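Local coordinates for pectinesterase (Aspergillus niger, PDB 5C1E), which catalyses the hydrolysis of methyl esters in pectin to give methanol and de-esterified polygalacturonate, and probably contributes to the maceration of plant tissue, at residues G17-I22 / L26-S31; G86-S91 / Y138-Y143; W197-N202 / A279-T284; Y256-N261 / S266-R271. All coordinates share one frame; numbering follows the deposited sequence.

How the contacts relate
The four contacts illustrate how a parallel beta-helix is finished at its ends and decorated along its flanks. Contact 1 covers the N-terminal end and contact 4 lies toward the C-terminal end, their centres 47 Å apart. Contact 2, with its centre 25 Å from that of contact 1, is the one near the predicted active-site residue Asp161: the Asp140 side chain lies about 4 Å from it. Contact 3 brings the C-terminal helix onto the ten-stranded sheet and holds a sulfate ion. Contact 4 is nested within the loop that contact 3 closes, and the two touch, Trp197 CZ3 lying 3.5 Å from Tyr257 CE2; their centres are 15 Å apart.

Contact 1 of 4, residues G17-I22 / L26-S31; sequences GTYSTI and LDALGS
Tyr19 reaches across to Ala28 with the hydroxyl end of its ring. The methyl CB of Ala28 lies 3.4 Å from Tyr19 OH and 3.6 Å from Tyr19 CZ, an oblique approach that belongs to neither face nor edge. The first torsion of Tyr19 (chi1 -48°) sets CG opposite the carbonyl carbon and swings the ring toward the helix. One ring face is met by Thr18 CG2, 3.5 Å above the plane and near the rim, so the phenol has a neighbour in its own segment as well as across the contact.

The other half of the contact is internal to helix 22-29: Leu26 N donates to Ile22 O, four residues back, over 3.0 Å, and at 173° the bond is almost straight. The leucine side chain starts out beside the same carbonyl, its CG 3.5 Å from Ile22 O, while the branches of the two residues meet more loosely, Ile22 CG2 to Leu26 CD1 at 4.2 Å. Thr21 precedes the helix as its N-cap, with OG1 accepting from the backbone of Asp24, and Gly30, with positive phi, is the first residue to leave helical backbone angles. Leu26 and Ile22 turn their side chains onto strands 36-40 and 49-51, and Tyr19 and Ala28 both lie on Leu11. A short amphipathic helix laid over the first strands in this way is the N-terminal cap of a right-handed parallel beta-helix, as in other pectin methylesterases.

Contact 2 of 4, residues G86-S91 / Y138-Y143; sequences GSLDKS and YQDTLY
An apolar contact built on Leu88 and Tyr143 joins the turn after helix 82-85 to the start of strand 142-146, beside the predicted catalytic residue Asp161. Leu88 and the tyrosine side chain cross at about a right angle: Leu88 CB lies 3.8 Å from Tyr143 CE2, and Leu88 CD1 comes within 4.1 Å of the phenol oxygen, Tyr143 OH. The other methyl goes to the aspartate, Leu88 CD2 to Asp140 OD2 at 3.4 Å. The leucine thus covers one flank of a carboxylate whose OD1 is hydrogen-bonded to a glycerol, probably from the crystallisation liquor.

Asp89 also comes near the tyrosine ring, but it was modelled in two conformers and its approach is doubtful; its OD2 forms a salt bridge with Lys145. The turn is braced from within. Ser87 OG accepts from Lys90 N at 3.0 Å, an ST motif, and Leu88 O receives both Ser91 N and Ser91 OG, the hydroxyl at 2.7 Å. Leu88 also touches Ser82 of the preceding helix. Tyr143 stacks on Phe164 of strand 163-165 and rests on Val122 of strand 121-124, which places the contact between the helical turn and three neighbouring strands of one parallel sheet.

Contact 3 of 4, residues W197-N202 / A279-T284; sequences WYAIDN and AAVDKT. With SO4 (sulfate ion), chain C.
The C-terminal helix of the enzyme packs against the outer surface of the ten-stranded parallel sheet of the beta-helix, and Val281, just before that helix, makes the join with Trp197 and Ala199. Its two methyls part company. Val281 CG1 sits over a face of the indole, 4.1 Å from the centroid of the Trp197 six-membered ring and 23° off the ring normal, a CH-pi contact displaced toward the rim near CZ3. Val281 CG2 instead meets the small methyl of the next residue on the same outer face of the strand, Ala199 CB, at 4.0 Å. The valine torsion (chi1 -51°) places CG1 opposite the carbonyl carbon, which sends one branch to each partner.

Past the valine, Asp282 is the N-cap of helix 283-287, its OD1 accepting from Thr285 N. Lys283 does not join the apolar contact. Its chain bends at both of its last torsions and carries the ammonium to the sulfate ion, probably a guest from the crystallisation liquor: Lys283 NZ is 2.7 Å from sulfate O4, and a weak bond of 3.3 Å runs from the same nitrogen to O3. Trp170 NE1 and Tyr150 OH complete the sulfate site, and Lys283 also makes cation-pi contacts with Trp170 and Trp291. Trp197 receives Arg228 in another cation-pi contact. Val286 of the helix touches Trp197, Ala199 and Val281 alike, and Ile230 of strand 228-232 lies beside both Trp197 and Val281, while strand 168-172 adjoins the other edge of strand 198-201.

Contact 4 of 4, residues Y256-N261 / S266-R271; sequences YYEYNN and SDTSDR
Glu258 OE1 is gripped by two donors, the guanidinium of Arg271 and a bridging water. Arg271 NH2 reaches it over 3.1 Å on the syn side of the carboxylate, nearly straight at 171° and within the guanidinium plane. The water donates to Glu258 OE1 at 2.7 Å and to Ser266 O at 2.7 Å, so it ties the carboxylate to the loop backbone as well. Arg271 NE forms a second leg of the salt bridge with OE2, but that oxygen lies close to Glu274 OE2 and its position is less sure. The two charged planes stand only 21° apart, which suits the forked pairing, and the arginine chain, bent at chi2 (-75°), turns its edge to the glutamate. Asp267 O lies 3.3 Å above one guanidinium face of Arg271, offset toward its rim. Gly265 O and Pro242 O accept from NH2 and NH1, so several acceptors fix the rotation of the group.

The methyl Thr268 CG2 packs beside the glutamate carboxylate. Thr268 to Arg271 forms a type I turn, overlapped at its start by an Asx turn in which Asp267 OD1 accepts from Ser269 N over 3.0 Å. Nearer the base of the loop, Asn261 CB meets Ser266 CB at 4.1 Å. Asn261 spends its amide on Ser234 N and Tyr231 O, and Ser266 OG bonds to Gly263 O. Strand 255-259 is the last of the ten-stranded sheet; beside it lies strand 228-232, and Leu236 of strand 235-236 touches both Glu258 and Asn261.

Contact 1 of 4, residues G17-I22 / L26-S31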
loop_
_atom_site.group_PDB
_atom_site.type_symbol
_atom_site.label_atom_id
_atom_site.label_comp_id
_atom_site.label_asym_id
_atom_site.label_seq_id
_atom_site.Cartn_x
_atom_site.Cartn_y
_atom_site.Cartn_z
ATOM N N GLY A 17 23.555 3.866 -15.692
ATOM C CA GLY A 17 23.891 2.814 -14.744
ATOM C C GLY A 17 24.325 1.510 -15.409
ATOM O O GLY A 17 24.433 1.401 -16.645
ATOM N N THR A 18 24.536 0.500 -14.581
ATOM C CA THR A 18 24.956 -0.802 -15.055
ATOM C C THR A 18 23.875 -1.512 -15.877
ATOM O O THR A 18 24.189 -2.222 -16.856
ATOM C CB THR A 18 25.392 -1.665 -13.872
ATOM O OG1 THR A 18 26.423 -0.972 -13.154
ATOM C CG2 THR A 18 25.908 -3.023 -14.347
ATOM N N TYR A 19 22.620 -1.329 -15.469
ATOM C CA TYR A 19 21.462 -1.939 -16.133
ATOM C C TYR A 19 20.501 -0.856 -16.619
ATOM O O TYR A 19 20.286 0.141 -15.928
ATOM C CB TYR A 19 20.742 -2.892 -15.174
ATOM C CG TYR A 19 21.705 -3.837 -14.475
ATOM C CD1 TYR A 19 22.149 -4.988 -15.116
ATOM C CD2 TYR A 19 22.220 -3.544 -13.212
ATOM C CE1 TYR A 19 23.033 -5.861 -14.507
ATOM C CE2 TYR A 19 23.130 -4.397 -12.593
ATOM C CZ TYR A 19 23.520 -5.572 -13.251
ATOM O OH TYR A 19 24.422 -6.442 -12.682
ATOM N N SER A 20 19.923 -1.069 -17.798
ATOM C CA SER A 20 18.998 -0.105 -18.394
ATOM C C SER A 20 17.569 -0.280 -17.879
ATOM O O SER A 20 16.790 0.682 -17.871
ATOM C CB SER A 20 18.997 -0.232 -19.916
ATOM O OG SER A 20 18.686 -1.549 -20.308
ATOM N N THR A 21 17.235 -1.500 -17.454
ATOM C CA THR A 21 15.926 -1.815 -16.888
ATOM C C THR A 21 16.033 -2.354 -15.444
ATOM O O THR A 21 17.045 -2.935 -15.036
ATOM C CB THR A 21 15.147 -2.838 -17.761
ATOM O OG1 THR A 21 15.664 -4.162 -17.566
ATOM C CG2 THR A 21 15.186 -2.458 -19.246
ATOM N N ILE A 22 14.959 -2.178 -14.682
ATOM C CA ILE A 22 14.882 -2.737 -13.342
ATOM C C ILE A 22 14.880 -4.264 -13.433
ATOM O O ILE A 22 15.555 -4.924 -12.668
ATOM C CB ILE A 22 13.665 -2.217 -12.554
ATOM C CG1 ILE A 22 13.720 -0.685 -12.440
ATOM C CG2 ILE A 22 13.630 -2.813 -11.156
ATOM C CD1 ILE A 22 12.449 -0.057 -11.949
ATOM N N LEU A 26 17.151 -7.046 -11.354
ATOM C CA LEU A 26 16.531 -8.154 -10.624
ATOM C C LEU A 26 17.064 -9.509 -11.131
ATOM O O LEU A 26 17.432 -10.368 -10.331
ATOM C CB LEU A 26 15.000 -8.107 -10.759
ATOM C CG LEU A 26 14.293 -6.936 -10.066
ATOM C CD1 LEU A 26 12.815 -6.899 -10.438
ATOM C CD2 LEU A 26 14.465 -7.029 -8.557
ATOM N N ASP A 27 17.104 -9.682 -12.456
ATOM C CA ASP A 27 17.687 -10.895 -13.073
ATOM C C ASP A 27 19.133 -11.095 -12.633
ATOM O O ASP A 27 19.550 -12.224 -12.338
ATOM C CB ASP A 27 17.629 -10.842 -14.619
ATOM C CG ASP A 27 16.201 -10.977 -15.182
ATOM O OD1 ASP A 27 15.278 -11.357 -14.449
ATOM O OD2 ASP A 27 16.004 -10.695 -16.379
ATOM N N ALA A 28 19.902 -10.014 -12.598
ATOM C CA ALA A 28 21.303 -10.076 -12.194
ATOM C C ALA A 28 21.528 -10.571 -10.761
ATOM O O ALA A 28 22.617 -11.010 -10.439
ATOM C CB ALA A 28 21.977 -8.725 -12.380
ATOM N N LEU A 29 20.521 -10.488 -9.902
ATOM C CA LEU A 29 20.645 -11.039 -8.546
ATOM C C LEU A 29 20.734 -12.559 -8.549
ATOM O O LEU A 29 21.367 -13.134 -7.674
ATOM C CB LEU A 29 19.450 -10.631 -7.678
ATOM C CG LEU A 29 19.292 -9.119 -7.461
ATOM C CD1 LEU A 29 18.037 -8.864 -6.649
ATOM C CD2 LEU A 29 20.508 -8.508 -6.784
ATOM N N GLY A 30 20.070 -13.195 -9.510
ATOM C CA GLY A 30 20.083 -14.648 -9.636
ATOM C C GLY A 30 19.520 -15.365 -8.420
ATOM O O GLY A 30 18.667 -14.830 -7.711
ATOM N N SER A 31 20.000 -16.587 -8.202
ATOM C CA SER A 31 19.614 -17.398 -7.054
ATOM C C SER A 31 20.674 -17.192 -5.992
ATOM O O SER A 31 21.801 -17.665 -6.133
ATOM C CB SER A 31 19.538 -18.879 -7.434
ATOM O OG SER A 31 18.875 -19.050 -8.673
#

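Contact 2 of 4, residues G86-S91 / Y138-Y143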
loop_
_atom_site.group_PDB
_atom_site.type_symbol
_atom_site.label_atom_id
_atom_site.label_comp_id
_atom_site.label_asym_id
_atom_site.label_seq_id
_atom_site.Cartn_x
_atom_site.Cartn_y
_atom_site.Cartn_z
ATOM N N GLY A 86 -5.815 -12.320 -16.500
ATOM C CA GLY A 86 -6.193 -13.653 -16.026
ATOM C C GLY A 86 -6.306 -13.806 -14.518
ATOM O O GLY A 86 -6.883 -14.775 -14.055
ATOM N N SER A 87 -5.732 -12.881 -13.748
ATOM C CA SER A 87 -5.939 -12.843 -12.298
ATOM C C SER A 87 -5.562 -11.475 -11.756
ATOM O O SER A 87 -4.933 -10.682 -12.459
ATOM C CB SER A 87 -5.085 -13.892 -11.593
ATOM O OG SER A 87 -3.713 -13.522 -11.607
ATOM N N LEU A 88 -5.946 -11.199 -10.512
ATOM C CA LEU A 88 -5.486 -9.978 -9.836
ATOM C C LEU A 88 -3.966 -9.868 -9.801
ATOM O O LEU A 88 -3.420 -8.836 -10.165
ATOM C CB LEU A 88 -6.013 -9.915 -8.403
ATOM C CG LEU A 88 -7.525 -9.701 -8.308
ATOM C CD1 LEU A 88 -7.970 -10.008 -6.880
ATOM C CD2 LEU A 88 -7.895 -8.285 -8.733
ATOM N N ASP A 89 -3.296 -10.936 -9.363
ATOM C CA ASP A 89 -1.830 -10.955 -9.270
ATOM C C ASP A 89 -1.148 -10.718 -10.604
ATOM O O ASP A 89 -0.149 -10.009 -10.667
ATOM C CB ASP A 89 -1.328 -12.283 -8.693
ATOM C CG ASP A 89 -1.503 -12.362 -7.200
ATOM O OD1 ASP A 89 -2.030 -11.394 -6.622
ATOM O OD2 ASP A 89 -1.145 -13.401 -6.610
ATOM N N LYS A 90 -1.696 -11.303 -11.666
ATOM C CA LYS A 90 -1.128 -11.149 -13.012
ATOM C C LYS A 90 -1.336 -9.764 -13.597
ATOM O O LYS A 90 -0.650 -9.421 -14.550
ATOM C CB LYS A 90 -1.679 -12.200 -13.987
ATOM C CG LYS A 90 -1.155 -13.596 -13.730
ATOM C CD LYS A 90 -1.762 -14.630 -14.667
ATOM C CE LYS A 90 -1.240 -16.009 -14.302
ATOM N NZ LYS A 90 -1.829 -17.089 -15.148
ATOM N N SER A 91 -2.278 -8.990 -13.046
ATOM C CA SER A 91 -2.508 -7.614 -13.475
ATOM C C SER A 91 -1.539 -6.623 -12.826
ATOM O O SER A 91 -1.491 -5.463 -13.227
ATOM C CB SER A 91 -3.945 -7.179 -13.162
ATOM O OG SER A 91 -4.119 -6.820 -11.796
ATOM N N TYR A 138 -7.069 2.897 -9.850
ATOM C CA TYR A 138 -8.454 3.301 -9.634
ATOM C C TYR A 138 -9.150 2.208 -8.819
ATOM O O TYR A 138 -9.470 2.408 -7.632
ATOM C CB TYR A 138 -9.175 3.573 -10.966
ATOM C CG TYR A 138 -10.489 4.252 -10.741
ATOM C CD1 TYR A 138 -10.566 5.646 -10.635
ATOM C CD2 TYR A 138 -11.656 3.510 -10.579
ATOM C CE1 TYR A 138 -11.773 6.269 -10.394
ATOM C CE2 TYR A 138 -12.873 4.129 -10.344
ATOM C CZ TYR A 138 -12.915 5.522 -10.246
ATOM O OH TYR A 138 -14.114 6.160 -9.992
ATOM N N GLN A 139 -9.381 1.061 -9.456
ATOM C CA GLN A 139 -9.949 -0.085 -8.788
ATOM C C GLN A 139 -8.865 -1.101 -8.417
ATOM O O GLN A 139 -8.114 -1.558 -9.291
ATOM C CB GLN A 139 -11.010 -0.757 -9.676
ATOM C CG GLN A 139 -11.742 -1.882 -8.980
ATOM C CD GLN A 139 -12.973 -2.333 -9.749
ATOM O OE1 GLN A 139 -13.182 -1.959 -10.906
ATOM N NE2 GLN A 139 -13.806 -3.119 -9.097
ATOM N N ASP A 140 -8.793 -1.430 -7.120
ATOM C CA ASP A 140 -7.848 -2.423 -6.586
ATOM C C ASP A 140 -6.350 -2.012 -6.688
ATOM O O ASP A 140 -5.490 -2.822 -7.013
ATOM C CB ASP A 140 -8.044 -3.765 -7.289
ATOM C CG ASP A 140 -9.297 -4.489 -6.868
ATOM O OD1 ASP A 140 -10.197 -3.886 -6.292
ATOM O OD2 ASP A 140 -9.381 -5.710 -7.153
ATOM N N THR A 141 -6.045 -0.748 -6.419
ATOM C CA THR A 141 -4.662 -0.253 -6.535
ATOM C C THR A 141 -3.634 -1.078 -5.774
ATOM O O THR A 141 -2.647 -1.506 -6.354
ATOM C CB THR A 141 -4.538 1.205 -6.066
ATOM O OG1 THR A 141 -5.486 2.031 -6.778
ATOM C CG2 THR A 141 -3.114 1.707 -6.282
ATOM N N LEU A 142 -3.842 -1.251 -4.472
ATOM C CA LEU A 142 -2.863 -1.883 -3.598
ATOM C C LEU A 142 -3.406 -3.169 -3.006
ATOM O O LEU A 142 -4.294 -3.175 -2.130
ATOM C CB LEU A 142 -2.412 -0.906 -2.510
ATOM C CG LEU A 142 -1.326 -1.401 -1.561
ATOM C CD1 LEU A 142 0.001 -1.630 -2.265
ATOM C CD2 LEU A 142 -1.191 -0.405 -0.428
ATOM N N TYR A 143 -2.866 -4.270 -3.500
ATOM C CA TYR A 143 -3.320 -5.578 -3.087
ATOM C C TYR A 143 -2.435 -6.016 -1.955
ATOM O O TYR A 143 -1.358 -6.545 -2.194
ATOM C CB TYR A 143 -3.234 -6.540 -4.254
ATOM C CG TYR A 143 -3.918 -7.887 -4.095
ATOM C CD1 TYR A 143 -4.700 -8.210 -2.981
ATOM C CD2 TYR A 143 -3.796 -8.837 -5.088
ATOM C CE1 TYR A 143 -5.327 -9.455 -2.878
ATOM C CE2 TYR A 143 -4.424 -10.067 -5.000
ATOM C CZ TYR A 143 -5.196 -10.371 -3.899
ATOM O OH TYR A 143 -5.810 -11.620 -3.827
#

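Contact 3 of 4, residues W197-N202 / A279-T284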
loop_
_atom_site.group_PDB
_atom_site.type_symbol
_atom_site.label_atom_id
_atom_site.label_comp_id
_atom_site.label_asym_id
_atom_site.label_seq_id
_atom_site.Cartn_x
_atom_site.Cartn_y
_atom_site.Cartn_z
ATOM N N TRP A 197 -4.866 -7.453 11.160
ATOM C CA TRP A 197 -5.571 -6.168 11.179
ATOM C C TRP A 197 -5.083 -5.349 9.998
ATOM O O TRP A 197 -3.927 -5.487 9.577
ATOM C CB TRP A 197 -5.216 -5.320 12.411
ATOM C CG TRP A 197 -5.679 -5.810 13.750
ATOM C CD1 TRP A 197 -5.244 -6.930 14.425
ATOM C CD2 TRP A 197 -6.635 -5.169 14.609
ATOM N NE1 TRP A 197 -5.902 -7.033 15.632
ATOM C CE2 TRP A 197 -6.755 -5.961 15.766
ATOM C CE3 TRP A 197 -7.414 -4.010 14.500
ATOM C CZ2 TRP A 197 -7.633 -5.630 16.803
ATOM C CZ3 TRP A 197 -8.272 -3.670 15.540
ATOM C CH2 TRP A 197 -8.381 -4.487 16.667
ATOM N N TYR A 198 -5.937 -4.458 9.505
ATOM C CA TYR A 198 -5.452 -3.214 8.904
ATOM C C TYR A 198 -5.486 -2.144 9.998
ATOM O O TYR A 198 -6.537 -1.927 10.642
ATOM C CB TYR A 198 -6.365 -2.668 7.814
ATOM C CG TYR A 198 -6.496 -3.434 6.503
ATOM C CD1 TYR A 198 -6.202 -4.801 6.391
ATOM C CD2 TYR A 198 -7.011 -2.779 5.386
ATOM C CE1 TYR A 198 -6.352 -5.468 5.181
ATOM C CE2 TYR A 198 -7.186 -3.430 4.187
ATOM C CZ TYR A 198 -6.866 -4.764 4.080
ATOM O OH TYR A 198 -7.066 -5.357 2.879
ATOM N N ALA A 199 -4.383 -1.434 10.138
ATOM C CA ALA A 199 -4.336 -0.258 11.000
ATOM C C ALA A 199 -3.905 0.933 10.162
ATOM O O ALA A 199 -2.817 0.933 9.583
ATOM C CB ALA A 199 -3.379 -0.476 12.161
ATOM N N ILE A 200 -4.762 1.955 10.108
ATOM C CA ILE A 200 -4.438 3.205 9.413
ATOM C C ILE A 200 -4.198 4.264 10.486
ATOM O O ILE A 200 -5.133 4.677 11.170
ATOM C CB ILE A 200 -5.551 3.574 8.424
ATOM C CG1 ILE A 200 -5.558 2.523 7.318
ATOM C CG2 ILE A 200 -5.330 4.968 7.858
ATOM C CD1 ILE A 200 -6.841 2.433 6.564
ATOM N N ASP A 201 -2.931 4.639 10.656
ATOM C CA ASP A 201 -2.484 5.405 11.825
ATOM C C ASP A 201 -1.791 6.703 11.450
ATOM O O ASP A 201 -0.826 6.707 10.685
ATOM C CB ASP A 201 -1.529 4.565 12.678
ATOM C CG ASP A 201 -1.042 5.306 13.911
ATOM O OD1 ASP A 201 -1.750 5.298 14.931
ATOM O OD2 ASP A 201 0.065 5.863 13.864
ATOM N N ASN A 202 -2.264 7.808 12.016
ATOM C CA ASN A 202 -1.694 9.128 11.698
ATOM C C ASN A 202 -1.602 9.353 10.189
ATOM O O ASN A 202 -0.611 9.876 9.677
ATOM C CB ASN A 202 -0.317 9.287 12.380
ATOM C CG ASN A 202 -0.425 9.487 13.888
ATOM O OD1 ASN A 202 -0.261 8.549 14.692
ATOM N ND2 ASN A 202 -0.693 10.718 14.283
ATOM N N ALA A 279 -8.897 2.360 22.978
ATOM C CA ALA A 279 -7.510 2.729 22.807
ATOM C C ALA A 279 -7.087 2.401 21.394
ATOM O O ALA A 279 -7.649 1.503 20.773
ATOM C CB ALA A 279 -6.643 1.958 23.786
ATOM N N ALA A 280 -6.093 3.131 20.900
ATOM C CA ALA A 280 -5.462 2.813 19.626
ATOM C C ALA A 280 -4.757 1.463 19.696
ATOM O O ALA A 280 -4.315 1.049 20.761
ATOM C CB ALA A 280 -4.467 3.906 19.249
ATOM N N VAL A 281 -4.649 0.778 18.558
ATOM C CA VAL A 281 -3.850 -0.452 18.496
ATOM C C VAL A 281 -2.394 -0.120 18.208
ATOM O O VAL A 281 -2.100 0.929 17.648
ATOM C CB VAL A 281 -4.385 -1.484 17.473
ATOM C CG1 VAL A 281 -5.860 -1.726 17.710
ATOM C CG2 VAL A 281 -4.133 -1.047 16.039
ATOM N N ASP A 282 -1.485 -1.012 18.591
ATOM C CA ASP A 282 -0.062 -0.777 18.338
ATOM C C ASP A 282 0.490 -1.763 17.321
ATOM O O ASP A 282 -0.191 -2.692 16.906
ATOM C CB ASP A 282 0.761 -0.767 19.653
ATOM C CG ASP A 282 0.757 -2.105 20.402
ATOM O OD1 ASP A 282 0.357 -3.164 19.864
ATOM O OD2 ASP A 282 1.200 -2.083 21.572
ATOM N N LYS A 283 1.737 -1.554 16.918
ATOM C CA LYS A 283 2.329 -2.384 15.888
ATOM C C LYS A 283 2.597 -3.804 16.346
ATOM O O LYS A 283 2.709 -4.703 15.524
ATOM C CB LYS A 283 3.611 -1.749 15.343
ATOM C CG LYS A 283 3.324 -0.510 14.517
ATOM C CD LYS A 283 4.543 0.030 13.775
ATOM C CE LYS A 283 5.584 0.597 14.703
ATOM N NZ LYS A 283 5.069 1.789 15.429
ATOM N N THR A 284 2.713 -4.026 17.647
ATOM C CA THR A 284 2.889 -5.393 18.113
ATOM C C THR A 284 1.625 -6.211 17.797
ATOM O O THR A 284 1.715 -7.359 17.372
ATOM C CB THR A 284 3.257 -5.441 19.601
ATOM O OG1 THR A 284 4.565 -4.878 19.761
ATOM C CG2 THR A 284 3.243 -6.875 20.122
HETATM S S SO4 C . 4.765 4.465 12.987
HETATM O O1 SO4 C . 5.326 5.797 13.360
HETATM O O2 SO4 C . 3.889 4.637 11.797
HETATM O O3 SO4 C . 5.832 3.471 12.694
HETATM O O4 SO4 C . 3.993 3.945 14.141
#

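Contact 4 of 4, residues Y256-N261 / S266-R271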
loop_
_atom_site.group_PDB
_atom_site.type_symbol
_atom_site.label_atom_id
_atom_site.label_comp_id
_atom_site.label_asym_id
_atom_site.label_seq_id
_atom_site.Cartn_x
_atom_site.Cartn_y
_atom_site.Cartn_z
ATOM N N TYR A 256 -14.782 -3.129 12.593
ATOM C CA TYR A 256 -14.471 -1.791 12.103
ATOM C C TYR A 256 -14.457 -0.754 13.232
ATOM O O TYR A 256 -15.443 -0.576 13.954
ATOM C CB TYR A 256 -15.518 -1.404 11.074
ATOM C CG TYR A 256 -15.412 -2.064 9.709
ATOM C CD1 TYR A 256 -14.222 -2.628 9.247
ATOM C CD2 TYR A 256 -16.527 -2.098 8.858
ATOM C CE1 TYR A 256 -14.141 -3.194 7.967
ATOM C CE2 TYR A 256 -16.462 -2.662 7.595
ATOM C CZ TYR A 256 -15.278 -3.203 7.151
ATOM O OH TYR A 256 -15.218 -3.718 5.889
ATOM N N TYR A 257 -13.344 -0.036 13.337
ATOM C CA TYR A 257 -13.083 0.835 14.470
ATOM C C TYR A 257 -12.584 2.198 14.036
ATOM O O TYR A 257 -11.887 2.335 13.021
ATOM C CB TYR A 257 -11.984 0.247 15.334
ATOM C CG TYR A 257 -12.178 -1.169 15.807
ATOM C CD1 TYR A 257 -12.855 -1.428 16.982
ATOM C CD2 TYR A 257 -11.647 -2.240 15.105
ATOM C CE1 TYR A 257 -12.995 -2.712 17.461
ATOM C CE2 TYR A 257 -11.778 -3.534 15.574
ATOM C CZ TYR A 257 -12.466 -3.770 16.738
ATOM O OH TYR A 257 -12.614 -5.046 17.220
ATOM N N GLU A 258 -12.915 3.204 14.834
ATOM C CA GLU A 258 -12.241 4.493 14.748
ATOM C C GLU A 258 -11.773 4.936 16.129
ATOM O O GLU A 258 -12.441 4.677 17.123
ATOM C CB GLU A 258 -13.170 5.530 14.180
ATOM C CG GLU A 258 -13.436 5.382 12.699
ATOM C CD GLU A 258 -14.494 6.365 12.257
ATOM O OE1 GLU A 258 -14.104 7.476 11.839
ATOM O OE2 GLU A 258 -15.698 6.043 12.374
ATOM N N TYR A 259 -10.620 5.591 16.199
ATOM C CA TYR A 259 -10.121 6.077 17.481
ATOM C C TYR A 259 -9.340 7.369 17.307
ATOM O O TYR A 259 -8.293 7.381 16.663
ATOM C CB TYR A 259 -9.236 5.040 18.184
ATOM C CG TYR A 259 -8.822 5.524 19.555
ATOM C CD1 TYR A 259 -9.685 5.397 20.643
ATOM C CD2 TYR A 259 -7.601 6.161 19.756
ATOM C CE1 TYR A 259 -9.337 5.871 21.895
ATOM C CE2 TYR A 259 -7.245 6.641 21.005
ATOM C CZ TYR A 259 -8.122 6.491 22.071
ATOM O OH TYR A 259 -7.787 6.951 23.324
ATOM N N ASN A 260 -9.852 8.445 17.902
ATOM C CA ASN A 260 -9.148 9.729 17.945
ATOM C C ASN A 260 -8.818 10.301 16.556
ATOM O O ASN A 260 -7.709 10.774 16.324
ATOM C CB ASN A 260 -7.855 9.604 18.781
ATOM C CG ASN A 260 -7.238 10.962 19.098
ATOM O OD1 ASN A 260 -7.955 11.903 19.432
ATOM N ND2 ASN A 260 -5.920 11.081 18.934
ATOM N N ASN A 261 -9.785 10.270 15.639
ATOM C CA ASN A 261 -9.612 10.915 14.348
ATOM C C ASN A 261 -10.123 12.354 14.393
ATOM O O ASN A 261 -10.924 12.725 15.270
ATOM C CB ASN A 261 -10.355 10.144 13.256
ATOM C CG ASN A 261 -9.831 8.730 13.084
ATOM O OD1 ASN A 261 -8.620 8.491 13.120
ATOM N ND2 ASN A 261 -10.737 7.789 12.889
ATOM N N SER A 266 -14.800 13.082 10.281
ATOM C CA SER A 266 -14.581 12.275 11.478
ATOM C C SER A 266 -15.743 12.236 12.471
ATOM O O SER A 266 -15.617 11.614 13.507
ATOM C CB SER A 266 -13.344 12.775 12.225
ATOM O OG SER A 266 -13.518 14.113 12.687
ATOM N N ASP A 267 -16.856 12.901 12.192
ATOM C CA ASP A 267 -18.000 12.814 13.114
ATOM C C ASP A 267 -18.511 11.371 13.057
ATOM O O ASP A 267 -18.792 10.887 11.982
ATOM C CB ASP A 267 -19.094 13.783 12.680
ATOM C CG ASP A 267 -20.212 13.930 13.708
ATOM O OD1 ASP A 267 -20.488 13.015 14.498
ATOM O OD2 ASP A 267 -20.837 15.004 13.701
ATOM N N THR A 268 -18.616 10.701 14.202
ATOM C CA THR A 268 -19.041 9.288 14.252
ATOM C C THR A 268 -20.517 9.076 14.622
ATOM O O THR A 268 -20.949 7.941 14.751
ATOM C CB THR A 268 -18.184 8.466 15.249
ATOM O OG1 THR A 268 -18.328 9.001 16.567
ATOM C CG2 THR A 268 -16.696 8.474 14.850
ATOM N N SER A 269 -21.303 10.147 14.767
ATOM C CA SER A 269 -22.677 10.008 15.296
ATOM C C SER A 269 -23.656 9.290 14.348
ATOM O O SER A 269 -24.674 8.776 14.800
ATOM C CB SER A 269 -23.251 11.384 15.697
ATOM O OG SER A 269 -23.556 12.151 14.546
ATOM N N ASP A 270 -23.362 9.249 13.046
ATOM C CA ASP A 270 -24.232 8.555 12.092
ATOM C C ASP A 270 -23.593 7.270 11.543
ATOM O O ASP A 270 -24.065 6.728 10.565
ATOM C CB ASP A 270 -24.601 9.466 10.920
ATOM C CG ASP A 270 -25.592 10.560 11.302
ATOM O OD1 ASP A 270 -26.293 10.422 12.324
ATOM O OD2 ASP A 270 -25.679 11.556 10.561
ATOM N N ARG A 271 -22.538 6.790 12.183
ATOM C CA ARG A 271 -21.819 5.603 11.674
ATOM C C ARG A 271 -22.660 4.344 11.724
ATOM O O ARG A 271 -23.572 4.216 12.541
ATOM C CB ARG A 271 -20.537 5.367 12.465
ATOM C CG ARG A 271 -19.500 6.458 12.260
ATOM C CD ARG A 271 -18.826 6.338 10.892
ATOM N NE ARG A 271 -17.619 7.164 10.814
ATOM C CZ ARG A 271 -17.472 8.295 10.108
ATOM N NH1 ARG A 271 -18.450 8.802 9.364
ATOM N NH2 ARG A 271 -16.309 8.928 10.152
HETATM O O HOH W 1 -13.801 9.611 13.421
HETATM O O HOH W 2 -13.919 14.100 15.487
#